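Local coordinates for protein arabinogalactan endo-1,4-beta-galactosidase (Ignisphaera aggregans, PDB 7OSK) that binds calcium and probably cleaves internal beta-1,4-galactosidic links of arabinogalactan, this chain being the family 53 catalytic part of a longer protein, at residues 167-172 with 218-223; 234-239 with 260-265; 307-312 with 373-378; 329-334 with 389-394. All coordinates share one frame; numbering follows the deposited sequence.

Contact 1 of 4, residues 167-172 with 218-223; sequences NWTYNA and SAVKDV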
loop_
_atom_site.group_PDB
_atom_site.type_symbol
_atom_site.label_atom_id
_atom_site.label_comp_id
_atom_site.label_asym_id
_atom_site.label_seq_id
_atom_site.Cartn_x
_atom_site.Cartn_y
_atom_site.Cartn_z
ATOM N N ASN A 167 14.053 -10.972 14.867
ATOM C CA ASN A 167 13.243 -11.926 15.612
ATOM C C ASN A 167 11.748 -11.660 15.480
ATOM O O ASN A 167 10.945 -12.591 15.487
ATOM C CB ASN A 167 13.633 -11.912 17.087
ATOM C CG ASN A 167 12.952 -13.010 17.874
ATOM O OD1 ASN A 167 11.927 -12.785 18.521
ATOM N ND2 ASN A 167 13.516 -14.211 17.817
ATOM N N TRP A 168 11.374 -10.390 15.360
ATOM C CA TRP A 168 9.970 -10.034 15.210
ATOM C C TRP A 168 9.482 -10.371 13.806
ATOM O O TRP A 168 8.403 -10.940 13.642
ATOM C CB TRP A 168 9.741 -8.549 15.499
ATOM C CG TRP A 168 8.295 -8.170 15.432
ATOM C CD1 TRP A 168 7.379 -8.250 16.440
ATOM C CD2 TRP A 168 7.593 -7.665 14.291
ATOM N NE1 TRP A 168 6.150 -7.824 15.998
ATOM C CE2 TRP A 168 6.254 -7.458 14.682
ATOM C CE3 TRP A 168 7.965 -7.366 12.977
ATOM C CZ2 TRP A 168 5.289 -6.965 13.808
ATOM C CZ3 TRP A 168 7.004 -6.876 12.110
ATOM C CH2 TRP A 168 5.682 -6.681 12.529
ATOM N N THR A 169 10.279 -10.019 12.801
ATOM C CA THR A 169 9.935 -10.304 11.413
ATOM C C THR A 169 9.834 -11.804 11.178
ATOM O O THR A 169 8.927 -12.274 10.490
ATOM C CB THR A 169 10.971 -9.716 10.439
ATOM O OG1 THR A 169 11.075 -8.302 10.645
ATOM C CG2 THR A 169 10.569 -9.986 8.992
ATOM N N TYR A 170 10.780 -12.548 11.742
ATOM C CA TYR A 170 10.798 -13.995 11.595
ATOM C C TYR A 170 9.525 -14.592 12.175
ATOM O O TYR A 170 8.789 -15.296 11.485
ATOM C CB TYR A 170 12.028 -14.595 12.281
ATOM C CG TYR A 170 12.077 -16.103 12.219
ATOM C CD1 TYR A 170 12.554 -16.757 11.091
ATOM C CD2 TYR A 170 11.643 -16.876 13.289
ATOM C CE1 TYR A 170 12.597 -18.135 11.027
ATOM C CE2 TYR A 170 11.682 -18.255 13.236
ATOM C CZ TYR A 170 12.160 -18.880 12.103
ATOM O OH TYR A 170 12.200 -20.254 12.047
ATOM N N ASN A 171 9.267 -14.292 13.443
ATOM C CA ASN A 171 8.080 -14.788 14.127
ATOM C C ASN A 171 6.798 -14.253 13.498
ATOM O O ASN A 171 5.781 -14.944 13.470
ATOM C CB ASN A 171 8.130 -14.416 15.610
ATOM C CG ASN A 171 9.108 -15.273 16.396
ATOM O OD1 ASN A 171 9.225 -16.476 16.163
ATOM N ND2 ASN A 171 9.814 -14.655 17.337
ATOM N N ALA A 172 6.848 -13.022 12.994
ATOM C CA ALA A 172 5.698 -12.432 12.318
ATOM C C ALA A 172 5.317 -13.270 11.103
ATOM O O ALA A 172 4.176 -13.700 10.980
ATOM C CB ALA A 172 5.987 -11.000 11.904
ATOM N N SER A 218 16.974 -10.675 6.130
ATOM C CA SER A 218 17.493 -11.973 6.547
ATOM C C SER A 218 16.391 -12.799 7.194
ATOM O O SER A 218 16.338 -14.017 7.026
ATOM C CB SER A 218 18.663 -11.815 7.519
ATOM O OG SER A 218 19.858 -11.489 6.831
ATOM N N ALA A 219 15.506 -12.130 7.926
ATOM C CA ALA A 219 14.411 -12.809 8.601
ATOM C C ALA A 219 13.426 -13.387 7.589
ATOM O O ALA A 219 13.012 -14.538 7.710
ATOM C CB ALA A 219 13.701 -11.858 9.552
ATOM N N VAL A 220 13.061 -12.586 6.592
ATOM C CA VAL A 220 12.100 -13.010 5.578
ATOM C C VAL A 220 12.575 -14.261 4.843
ATOM O O VAL A 220 11.813 -15.210 4.652
ATOM C CB VAL A 220 11.846 -11.900 4.536
ATOM C CG1 VAL A 220 10.834 -12.367 3.490
ATOM C CG2 VAL A 220 11.368 -10.627 5.214
ATOM N N LYS A 221 13.840 -14.250 4.434
ATOM C CA LYS A 221 14.397 -15.317 3.608
ATOM C C LYS A 221 14.546 -16.608 4.416
ATOM O O LYS A 221 14.464 -17.707 3.866
ATOM C CB LYS A 221 15.754 -14.900 3.023
ATOM C CG LYS A 221 15.804 -13.474 2.453
ATOM C CD LYS A 221 15.512 -13.428 0.964
ATOM C CE LYS A 221 16.716 -13.857 0.136
ATOM N NZ LYS A 221 17.466 -12.682 -0.394
ATOM N N ASP A 222 14.763 -16.470 5.722
ATOM C CA ASP A 222 14.905 -17.625 6.609
ATOM C C ASP A 222 13.572 -18.354 6.778
ATOM O O ASP A 222 13.543 -19.563 7.012
ATOM C CB ASP A 222 15.445 -17.197 7.977
ATOM C CG ASP A 222 16.920 -16.837 7.942
ATOM O OD1 ASP A 222 17.646 -17.335 7.056
ATOM O OD2 ASP A 222 17.355 -16.059 8.817
ATOM N N VAL A 223 12.472 -17.614 6.666
ATOM C CA VAL A 223 11.144 -18.218 6.680
ATOM C C VAL A 223 10.878 -18.847 5.317
ATOM O O VAL A 223 10.374 -19.966 5.223
ATOM C CB VAL A 223 10.039 -17.188 7.004
ATOM C CG1 VAL A 223 8.678 -17.872 7.094
ATOM C CG2 VAL A 223 10.349 -16.457 8.301
#
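Tyr-170, Ala-219 and Thr-169 carry most of the packing between helices 158-178 and 206-223, two consecutive outer helices of this TIM barrel. Over the short segments the axes approach to 8.1 Å, and their N-to-C directions differ by 30°, so the helices run roughly alongside each other. A small residue makes such closeness possible: the methyl CB of Ala-219 sits 3.6 Å from Thr-169 CB and also rests against the backbone, 3.7 Å from Tyr-170 N. Thr-169 divides its two branches between different tasks. Its CG2, anti to the backbone N, meets Val-220 CG2 at 3.9 Å, whereas OG1 lies beside the backbone N (chi1 -58°) and hydrogen-bonds to Val-165 O, one turn earlier in the same helix, and to Tyr-137 OH. The buried hydroxyl is thus satisfied without a partner on helix 206-223. A polar tie between the helices comes from Asp-222, whose OD2 is hydrogen-bonded to Tyr-166 OH, while its CB lies 4.3 Å from Tyr-170 CD1. The Tyr-170 ring closes the more exposed margin of the interface. Ala-219 O lies at the ring edge, near its plane, and Val-223 CG2 reaches the same ring obliquely, 3.6 Å from Tyr-170 CD1 and 3.7 Å from Tyr-170 O.

Contact 2 of 4, residues 234-239 with 260-265; sequences AGVKAD and ISFYPY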
loop_
_atom_site.group_PDB
_atom_site.type_symbol
_atom_site.label_atom_id
_atom_site.label_comp_id
_atom_site.label_asym_id
_atom_site.label_seq_id
_atom_site.Cartn_x
_atom_site.Cartn_y
_atom_site.Cartn_z
ATOM N N ALA A 234 8.433 7.058 -1.717
ATOM C CA ALA A 234 7.349 7.990 -2.012
ATOM C C ALA A 234 7.815 9.118 -2.930
ATOM O O ALA A 234 8.938 9.616 -2.810
ATOM C CB ALA A 234 6.784 8.560 -0.724
ATOM N N GLY A 235 6.937 9.519 -3.844
ATOM C CA GLY A 235 7.242 10.569 -4.797
ATOM C C GLY A 235 7.730 10.006 -6.115
ATOM O O GLY A 235 7.865 8.790 -6.268
ATOM N N VAL A 236 7.986 10.896 -7.069
ATOM C CA VAL A 236 8.508 10.500 -8.370
ATOM C C VAL A 236 9.727 11.344 -8.747
ATOM O O VAL A 236 10.054 11.495 -9.924
ATOM C CB VAL A 236 7.423 10.607 -9.473
ATOM C CG1 VAL A 236 6.465 9.426 -9.399
ATOM C CG2 VAL A 236 6.668 11.923 -9.355
ATOM N N LYS A 237 10.401 11.890 -7.737
ATOM C CA LYS A 237 11.653 12.603 -7.955
ATOM C C LYS A 237 12.719 11.605 -8.406
ATOM O O LYS A 237 13.336 10.926 -7.584
ATOM C CB LYS A 237 12.098 13.338 -6.684
ATOM C CG LYS A 237 12.251 14.845 -6.841
ATOM C CD LYS A 237 13.497 15.345 -6.118
ATOM C CE LYS A 237 13.588 16.864 -6.128
ATOM N NZ LYS A 237 14.807 17.357 -6.837
ATOM N N ALA A 238 12.925 11.518 -9.716
ATOM C CA ALA A 238 13.799 10.498 -10.293
ATOM C C ALA A 238 15.239 10.615 -9.797
ATOM O O ALA A 238 15.882 9.607 -9.506
ATOM C CB ALA A 238 13.760 10.576 -11.813
ATOM N N ASP A 239 15.743 11.841 -9.694
ATOM C CA ASP A 239 17.125 12.057 -9.279
ATOM C C ASP A 239 17.360 11.578 -7.847
ATOM O O ASP A 239 18.485 11.241 -7.479
ATOM C CB ASP A 239 17.506 13.535 -9.409
ATOM C CG ASP A 239 16.551 14.452 -8.672
ATOM O OD1 ASP A 239 15.346 14.131 -8.606
ATOM O OD2 ASP A 239 17.005 15.497 -8.161
ATOM N N ILE A 260 6.512 2.247 -5.514
ATOM C CA ILE A 260 6.304 3.685 -5.638
ATOM C C ILE A 260 4.969 4.108 -5.035
ATOM O O ILE A 260 3.948 3.454 -5.250
ATOM C CB ILE A 260 6.341 4.124 -7.119
ATOM C CG1 ILE A 260 7.702 3.805 -7.740
ATOM C CG2 ILE A 260 6.058 5.617 -7.254
ATOM C CD1 ILE A 260 7.674 3.719 -9.252
ATOM N N SER A 261 4.986 5.201 -4.276
ATOM C CA SER A 261 3.757 5.872 -3.867
ATOM C C SER A 261 3.528 7.050 -4.792
ATOM O O SER A 261 4.257 8.037 -4.725
ATOM C CB SER A 261 3.826 6.354 -2.416
ATOM O OG SER A 261 3.849 5.270 -1.509
ATOM N N PHE A 262 2.526 6.943 -5.659
ATOM C CA PHE A 262 2.210 8.029 -6.579
ATOM C C PHE A 262 0.784 8.540 -6.409
ATOM O O PHE A 262 -0.176 7.926 -6.875
ATOM C CB PHE A 262 2.420 7.602 -8.029
ATOM C CG PHE A 262 2.167 8.707 -9.013
ATOM C CD1 PHE A 262 2.949 9.847 -8.999
ATOM C CD2 PHE A 262 1.139 8.618 -9.934
ATOM C CE1 PHE A 262 2.719 10.874 -9.892
ATOM C CE2 PHE A 262 0.907 9.645 -10.831
ATOM C CZ PHE A 262 1.697 10.774 -10.807
ATOM N N TYR A 263 0.672 9.671 -5.721
ATOM C CA TYR A 263 -0.558 10.446 -5.657
ATOM C C TYR A 263 -0.370 11.690 -6.526
ATOM O O TYR A 263 0.406 12.577 -6.163
ATOM C CB TYR A 263 -0.890 10.834 -4.215
ATOM C CG TYR A 263 -1.111 9.647 -3.300
ATOM C CD1 TYR A 263 -2.304 8.936 -3.329
ATOM C CD2 TYR A 263 -0.128 9.238 -2.408
ATOM C CE1 TYR A 263 -2.511 7.855 -2.499
ATOM C CE2 TYR A 263 -0.326 8.158 -1.572
ATOM C CZ TYR A 263 -1.518 7.471 -1.621
ATOM O OH TYR A 263 -1.714 6.395 -0.786
ATOM N N PRO A 264 -1.058 11.754 -7.683
ATOM C CA PRO A 264 -0.826 12.840 -8.647
ATOM C C PRO A 264 -0.951 14.238 -8.048
ATOM O O PRO A 264 -0.227 15.150 -8.449
ATOM C CB PRO A 264 -1.918 12.616 -9.699
ATOM C CG PRO A 264 -2.293 11.197 -9.574
ATOM C CD PRO A 264 -2.140 10.857 -8.129
ATOM N N TYR A 265 -1.865 14.396 -7.094
ATOM C CA TYR A 265 -2.121 15.696 -6.478
ATOM C C TYR A 265 -1.036 16.084 -5.472
ATOM O O TYR A 265 -1.125 17.130 -4.827
ATOM C CB TYR A 265 -3.497 15.701 -5.793
ATOM C CG TYR A 265 -3.820 14.452 -4.991
ATOM C CD1 TYR A 265 -3.332 14.280 -3.701
ATOM C CD2 TYR A 265 -4.619 13.450 -5.526
ATOM C CE1 TYR A 265 -3.632 13.142 -2.967
ATOM C CE2 TYR A 265 -4.923 12.312 -4.802
ATOM C CZ TYR A 265 -4.429 12.164 -3.525
ATOM O OH TYR A 265 -4.733 11.031 -2.808
#
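In the beta-alpha-beta unit made of strand 228-234, helix 238-250 and strand 257-261, Ala-234 pairs in parallel with Ser-261 near the carboxyl ends of the two strands. Their side chains lie on the same face of the sheet, CB to CB 4.1 Å. Just beyond, Gly-235 N donates to Ser-261 O at 3.2 Å, continuing the pairing as the first strand ends. Gly-235 has a positive phi of 96°, where a side chain would press on the preceding carbonyl oxygen, and its own O rests 3.8 Å from Ile-260 CG2. Val-236 then turns its branches onto Phe-262: CG1, anti to the carbonyl carbon, comes within 3.6 Å of Phe-262 CD1, and CG2 lies 4.1 Å from Phe-262 CE1. Helix 270-283 adds Phe-273 and Leu-276 to this apolar cluster. Ser-261 OG is held by hydrogen bonds with His-232 NE2 and Glu-191 OE2. Such beta-alpha-beta units, repeated until eight parallel strands close into a barrel, make the (beta/alpha)8 fold, whose active site lies at the carboxyl ends of the strands.

Contact 3 of 4, residues 307-312 with 373-378; sequences NIFGSR and ENQALF. With CA (calcium ion), chain C.
Asn-307 and Glu-373 meet through a calcium ion, which draws their oxygens together although these do not bond to each other. Asn-307 OD1 binds the calcium at 2.5 Å, and Glu-373 grips it with both OE1 (2.4 Å) and OE2 (2.3 Å), its carboxylate plane turned 80° from the amide. Asp-301, Asp-303, His-305 O and Asn-370 O complete the site, and Ser-302 N also hydrogen-bonds to Glu-373 OE2. Next to the metal, Asn-307 and Asn-374 reach toward each other tip to tip, their amide planes stacked 26° apart. Asn-374 ND2 donates to Phe-309 O at 2.7 Å, and a water accepts from Phe-309 N at 2.8 Å while lying near Asn-374 OD1 and Gln-375 OE1. A leucine in place of Asn-374 would probably leave Phe-309 O without this donor and deprive the water of one oxygen. Gln-375 OE1 also borders the edge of the Phe-309 ring, while its NE2 is hydrogen-bonded to Tyr-265 OH. In contrast, Gly-310, Ser-311 and Arg-312 peel off toward solvent. The two loops follow barrel strands 287-293 and 346-352 and lead to helices 312-318 and 390-393; Leu-377 packs on helix 324-342.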
loop_
_atom_site.group_PDB
_atom_site.type_symbol
_atom_site.label_atom_id
_atom_site.label_comp_id
_atom_site.label_asym_id
_atom_site.label_seq_id
_atom_site.Cartn_x
_atom_site.Cartn_y
_atom_site.Cartn_z
ATOM N N ASN A 307 -11.793 15.901 4.360
ATOM C CA ASN A 307 -10.920 14.983 3.642
ATOM C C ASN A 307 -9.656 15.667 3.137
ATOM O O ASN A 307 -9.599 16.889 3.022
ATOM C CB ASN A 307 -11.668 14.350 2.465
ATOM C CG ASN A 307 -13.026 13.801 2.862
ATOM O OD1 ASN A 307 -13.129 12.900 3.697
ATOM N ND2 ASN A 307 -14.079 14.334 2.252
ATOM N N ILE A 308 -8.647 14.860 2.841
ATOM C CA ILE A 308 -7.400 15.347 2.268
ATOM C C ILE A 308 -7.670 15.885 0.865
ATOM O O ILE A 308 -7.164 16.941 0.480
ATOM C CB ILE A 308 -6.343 14.225 2.241
ATOM C CG1 ILE A 308 -5.740 14.063 3.637
ATOM C CG2 ILE A 308 -5.241 14.521 1.229
ATOM C CD1 ILE A 308 -5.214 12.681 3.934
ATOM N N PHE A 309 -8.467 15.139 0.106
ATOM C CA PHE A 309 -8.965 15.590 -1.191
ATOM C C PHE A 309 -10.248 16.394 -0.965
ATOM O O PHE A 309 -11.355 15.856 -1.004
ATOM C CB PHE A 309 -9.204 14.389 -2.118
ATOM C CG PHE A 309 -8.886 14.654 -3.566
ATOM C CD1 PHE A 309 -9.369 15.778 -4.215
ATOM C CD2 PHE A 309 -8.094 13.769 -4.280
ATOM C CE1 PHE A 309 -9.072 16.007 -5.553
ATOM C CE2 PHE A 309 -7.797 13.995 -5.615
ATOM C CZ PHE A 309 -8.285 15.115 -6.248
ATOM N N GLY A 310 -10.084 17.692 -0.722
ATOM C CA GLY A 310 -11.167 18.521 -0.219
ATOM C C GLY A 310 -11.783 19.467 -1.228
ATOM O O GLY A 310 -12.992 19.440 -1.456
ATOM N N SER A 311 -10.948 20.313 -1.823
ATOM C CA SER A 311 -11.406 21.326 -2.764
ATOM C C SER A 311 -10.903 21.025 -4.167
ATOM O O SER A 311 -10.097 20.116 -4.364
ATOM C CB SER A 311 -10.927 22.705 -2.320
ATOM O OG SER A 311 -9.535 22.685 -2.064
ATOM N N ARG A 312 -11.371 21.803 -5.141
ATOM C CA ARG A 312 -10.903 21.674 -6.519
ATOM C C ARG A 312 -9.395 21.931 -6.617
ATOM O O ARG A 312 -8.781 21.682 -7.653
ATOM C CB ARG A 312 -11.664 22.636 -7.437
ATOM C CG ARG A 312 -13.024 22.128 -7.923
ATOM C CD ARG A 312 -14.144 22.380 -6.918
ATOM N NE ARG A 312 -15.460 22.113 -7.499
ATOM C CZ ARG A 312 -16.616 22.294 -6.864
ATOM N NH1 ARG A 312 -16.633 22.742 -5.616
ATOM N NH2 ARG A 312 -17.761 22.025 -7.481
ATOM N N GLU A 373 -12.738 8.908 2.292
ATOM C CA GLU A 373 -13.870 8.153 1.754
ATOM C C GLU A 373 -14.229 8.572 0.327
ATOM O O GLU A 373 -14.826 7.792 -0.418
ATOM C CB GLU A 373 -15.103 8.285 2.663
ATOM C CG GLU A 373 -15.858 9.616 2.606
ATOM C CD GLU A 373 -15.473 10.593 3.706
ATOM O OE1 GLU A 373 -14.473 10.358 4.423
ATOM O OE2 GLU A 373 -16.188 11.607 3.849
ATOM N N ASN A 374 -13.864 9.792 -0.056
ATOM C CA ASN A 374 -14.120 10.263 -1.412
ATOM C C ASN A 374 -13.025 9.805 -2.371
ATOM O O ASN A 374 -13.022 10.185 -3.541
ATOM C CB ASN A 374 -14.249 11.792 -1.455
ATOM C CG ASN A 374 -12.962 12.504 -1.090
ATOM O OD1 ASN A 374 -12.208 12.051 -0.230
ATOM N ND2 ASN A 374 -12.708 13.634 -1.745
ATOM N N GLN A 375 -12.099 8.992 -1.863
ATOM C CA GLN A 375 -11.038 8.407 -2.679
ATOM C C GLN A 375 -11.089 6.882 -2.663
ATOM O O GLN A 375 -10.230 6.226 -3.243
ATOM C CB GLN A 375 -9.664 8.868 -2.196
ATOM C CG GLN A 375 -9.345 10.318 -2.494
ATOM C CD GLN A 375 -7.877 10.635 -2.289
ATOM O OE1 GLN A 375 -7.526 11.551 -1.546
ATOM N NE2 GLN A 375 -7.011 9.878 -2.952
ATOM N N ALA A 376 -12.085 6.319 -1.987
ATOM C CA ALA A 376 -12.274 4.872 -1.981
ATOM C C ALA A 376 -12.895 4.431 -3.301
ATOM O O ALA A 376 -13.298 5.264 -4.109
ATOM C CB ALA A 376 -13.148 4.451 -0.810
ATOM N N LEU A 377 -12.958 3.121 -3.523
ATOM C CA LEU A 377 -13.590 2.576 -4.722
ATOM C C LEU A 377 -15.025 2.137 -4.427
ATOM O O LEU A 377 -15.686 1.531 -5.273
ATOM C CB LEU A 377 -12.769 1.408 -5.275
ATOM C CG LEU A 377 -11.379 1.778 -5.805
ATOM C CD1 LEU A 377 -10.582 0.534 -6.173
ATOM C CD2 LEU A 377 -11.485 2.704 -7.006
ATOM N N PHE A 378 -15.494 2.453 -3.222
ATOM C CA PHE A 378 -16.878 2.229 -2.818
ATOM C C PHE A 378 -17.472 3.561 -2.372
ATOM O O PHE A 378 -16.743 4.427 -1.886
ATOM C CB PHE A 378 -16.964 1.208 -1.680
ATOM C CG PHE A 378 -16.464 -0.159 -2.047
ATOM C CD1 PHE A 378 -15.109 -0.436 -2.058
ATOM C CD2 PHE A 378 -17.353 -1.175 -2.366
ATOM C CE1 PHE A 378 -14.645 -1.696 -2.390
ATOM C CE2 PHE A 378 -16.896 -2.438 -2.699
ATOM C CZ PHE A 378 -15.539 -2.698 -2.710
HETATM CA CA CA C . -14.800 12.462 5.503
HETATM O O HOH W 1 -9.418 12.557 0.397
#

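Contact 4 of 4, residues 329-334 with 389-394; sequences SFIRDL and KVFRLV
Val-390 is presented to Ile-331 by a turn in which one carbonyl oxygen, Lys-389 O, accepts from both Leu-393 N (2.7 Å) and Arg-392 N (3.0 Å). Ile-331 and Val-390 cross at about a right angle, and Ile-331 CG2 lies against both methyls of Val-390: CG1 at 3.6 Å and CG2 at 3.7 Å. Val-390 CG2 also rests on the helix backbone, 3.7 Å from Arg-332 N. Beside Val-390, Phe-391 CE1 comes obliquely to 4.2 Å from Ile-331 CG2. With CG anti to the backbone N (chi1 -179°), the stem of Arg-332 brings that atom within 3.8 Å of Val-394 CG1, before bends at the next two torsions lead the guanidinium away to a salt bridge with Asp-333 OD1. Tyr-320 OH holds the other oxygen, OD2, which helps fix the carboxylate. An alanine at Arg-332 would probably leave Asp-333 OD1 without its charged mate and open a gap beside Val-394 CG1. The short, weakly bonded helix 390-393 is thereby pressed onto helix 324-342, while Ile-331 and Phe-391 both reach Tyr-351 of strand 346-352, and Phe-330 and Leu-334 touch Thr-293 of strand 287-293.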
loop_
_atom_site.group_PDB
_atom_site.type_symbol
_atom_site.label_atom_id
_atom_site.label_comp_id
_atom_site.label_asym_id
_atom_site.label_seq_id
_atom_site.Cartn_x
_atom_site.Cartn_y
_atom_site.Cartn_z
ATOM N N SER A 329 -10.446 6.891 -15.167
ATOM C CA SER A 329 -9.559 7.335 -16.237
ATOM C C SER A 329 -8.120 7.399 -15.742
ATOM O O SER A 329 -7.191 7.005 -16.447
ATOM C CB SER A 329 -9.993 8.702 -16.768
ATOM O OG SER A 329 -11.295 8.644 -17.323
ATOM N N PHE A 330 -7.942 7.895 -14.522
ATOM C CA PHE A 330 -6.617 7.987 -13.926
ATOM C C PHE A 330 -5.993 6.610 -13.709
ATOM O O PHE A 330 -4.821 6.403 -14.025
ATOM C CB PHE A 330 -6.679 8.741 -12.597
ATOM C CG PHE A 330 -5.518 8.454 -11.691
ATOM C CD1 PHE A 330 -4.234 8.831 -12.049
ATOM C CD2 PHE A 330 -5.707 7.805 -10.484
ATOM C CE1 PHE A 330 -3.161 8.565 -11.221
ATOM C CE2 PHE A 330 -4.638 7.538 -9.649
ATOM C CZ PHE A 330 -3.363 7.919 -10.019
ATOM N N ILE A 331 -6.775 5.676 -13.176
ATOM C CA ILE A 331 -6.271 4.339 -12.870
ATOM C C ILE A 331 -5.855 3.600 -14.139
ATOM O O ILE A 331 -4.770 3.020 -14.197
ATOM C CB ILE A 331 -7.318 3.496 -12.110
ATOM C CG1 ILE A 331 -7.574 4.101 -10.727
ATOM C CG2 ILE A 331 -6.847 2.044 -11.966
ATOM C CD1 ILE A 331 -8.692 3.426 -9.947
ATOM N N ARG A 332 -6.724 3.609 -15.145
ATOM C CA ARG A 332 -6.420 2.964 -16.418
ATOM C C ARG A 332 -5.148 3.546 -17.027
ATOM O O ARG A 332 -4.316 2.811 -17.565
ATOM C CB ARG A 332 -7.586 3.120 -17.397
ATOM C CG ARG A 332 -7.372 2.442 -18.753
ATOM C CD ARG A 332 -7.497 3.436 -19.904
ATOM N NE ARG A 332 -6.266 4.195 -20.132
ATOM C CZ ARG A 332 -5.424 3.997 -21.146
ATOM N NH1 ARG A 332 -5.655 3.060 -22.058
ATOM N NH2 ARG A 332 -4.337 4.748 -21.252
ATOM N N ASP A 333 -4.998 4.865 -16.935
ATOM C CA ASP A 333 -3.853 5.549 -17.525
ATOM C C ASP A 333 -2.569 5.280 -16.743
ATOM O O ASP A 333 -1.476 5.290 -17.312
ATOM C CB ASP A 333 -4.118 7.055 -17.604
ATOM C CG ASP A 333 -5.178 7.408 -18.633
ATOM O OD1 ASP A 333 -5.533 6.534 -19.451
ATOM O OD2 ASP A 333 -5.655 8.561 -18.627
ATOM N N LEU A 334 -2.702 5.032 -15.443
ATOM C CA LEU A 334 -1.551 4.690 -14.614
ATOM C C LEU A 334 -1.064 3.282 -14.953
ATOM O O LEU A 334 0.140 3.044 -15.064
ATOM C CB LEU A 334 -1.901 4.790 -13.128
ATOM C CG LEU A 334 -0.726 4.649 -12.154
ATOM C CD1 LEU A 334 0.231 5.826 -12.283
ATOM C CD2 LEU A 334 -1.226 4.522 -10.723
ATOM N N LYS A 389 -14.489 -1.541 -11.830
ATOM C CA LYS A 389 -14.319 -2.451 -12.957
ATOM C C LYS A 389 -13.103 -2.080 -13.801
ATOM O O LYS A 389 -12.853 -2.687 -14.842
ATOM C CB LYS A 389 -15.569 -2.452 -13.840
ATOM C CG LYS A 389 -16.839 -2.880 -13.132
ATOM C CD LYS A 389 -18.041 -2.738 -14.051
ATOM C CE LYS A 389 -19.326 -3.163 -13.364
ATOM N NZ LYS A 389 -20.512 -2.953 -14.240
ATOM N N VAL A 390 -12.354 -1.078 -13.357
ATOM C CA VAL A 390 -11.184 -0.626 -14.098
ATOM C C VAL A 390 -10.121 -1.720 -14.130
ATOM O O VAL A 390 -9.356 -1.824 -15.086
ATOM C CB VAL A 390 -10.593 0.667 -13.487
ATOM C CG1 VAL A 390 -10.030 0.402 -12.093
ATOM C CG2 VAL A 390 -9.524 1.257 -14.399
ATOM N N PHE A 391 -10.086 -2.544 -13.088
ATOM C CA PHE A 391 -9.109 -3.628 -12.996
ATOM C C PHE A 391 -9.511 -4.846 -13.834
ATOM O O PHE A 391 -8.838 -5.878 -13.802
ATOM C CB PHE A 391 -8.926 -4.050 -11.538
ATOM C CG PHE A 391 -8.617 -2.910 -10.610
ATOM C CD1 PHE A 391 -7.315 -2.473 -10.436
ATOM C CD2 PHE A 391 -9.628 -2.279 -9.905
ATOM C CE1 PHE A 391 -7.028 -1.429 -9.584
ATOM C CE2 PHE A 391 -9.343 -1.232 -9.047
ATOM C CZ PHE A 391 -8.042 -0.807 -8.887
ATOM N N ARG A 392 -10.614 -4.722 -14.571
ATOM C CA ARG A 392 -11.104 -5.797 -15.431
ATOM C C ARG A 392 -11.309 -5.279 -16.850
ATOM O O ARG A 392 -11.094 -6.000 -17.825
ATOM C CB ARG A 392 -12.414 -6.367 -14.877
ATOM C CG ARG A 392 -12.972 -7.562 -15.643
ATOM C CD ARG A 392 -14.404 -7.849 -15.220
ATOM N NE ARG A 392 -15.319 -6.796 -15.660
ATOM C CZ ARG A 392 -16.571 -6.656 -15.232
ATOM N NH1 ARG A 392 -17.075 -7.496 -14.336
ATOM N NH2 ARG A 392 -17.321 -5.666 -15.698
ATOM N N LEU A 393 -11.722 -4.021 -16.957
ATOM C CA LEU A 393 -12.034 -3.420 -18.246
ATOM C C LEU A 393 -10.784 -2.934 -18.979
ATOM O O LEU A 393 -10.863 -2.491 -20.126
ATOM C CB LEU A 393 -13.014 -2.263 -18.054
ATOM C CG LEU A 393 -14.425 -2.654 -17.610
ATOM C CD1 LEU A 393 -15.238 -1.415 -17.279
ATOM C CD2 LEU A 393 -15.124 -3.479 -18.681
ATOM N N VAL A 394 -9.631 -3.017 -18.321
ATOM C CA VAL A 394 -8.365 -2.710 -18.981
ATOM C C VAL A 394 -7.979 -3.847 -19.922
ATOM O O VAL A 394 -7.075 -3.698 -20.747
ATOM C CB VAL A 394 -7.210 -2.463 -17.972
ATOM C CG1 VAL A 394 -7.295 -1.060 -17.394
ATOM C CG2 VAL A 394 -7.192 -3.516 -16.865
#

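All four contacts belong to one eight-stranded barrel, and they illustrate how a closed fold is held at several levels. Contact 1 comes first along the chain and joins two outer helices; its centre lies about 37 Å from that of contact 3, on the opposite side of the chain's centre. Contact 2 follows, linking neighbouring strands. Contacts 3 and 4 interleave, so that the region after the last strand returns to the loop and helix that follow strand 287-293. Contacts 2, 3 and 4, their centres about 18 to 19 Å apart, touch: Tyr-265 meets Gln-375 and Phe-309, Pro-264 packs on Phe-330, and Leu-377 on Phe-391. Packing is therefore continuous from barrel strands to the calcium-bound loops.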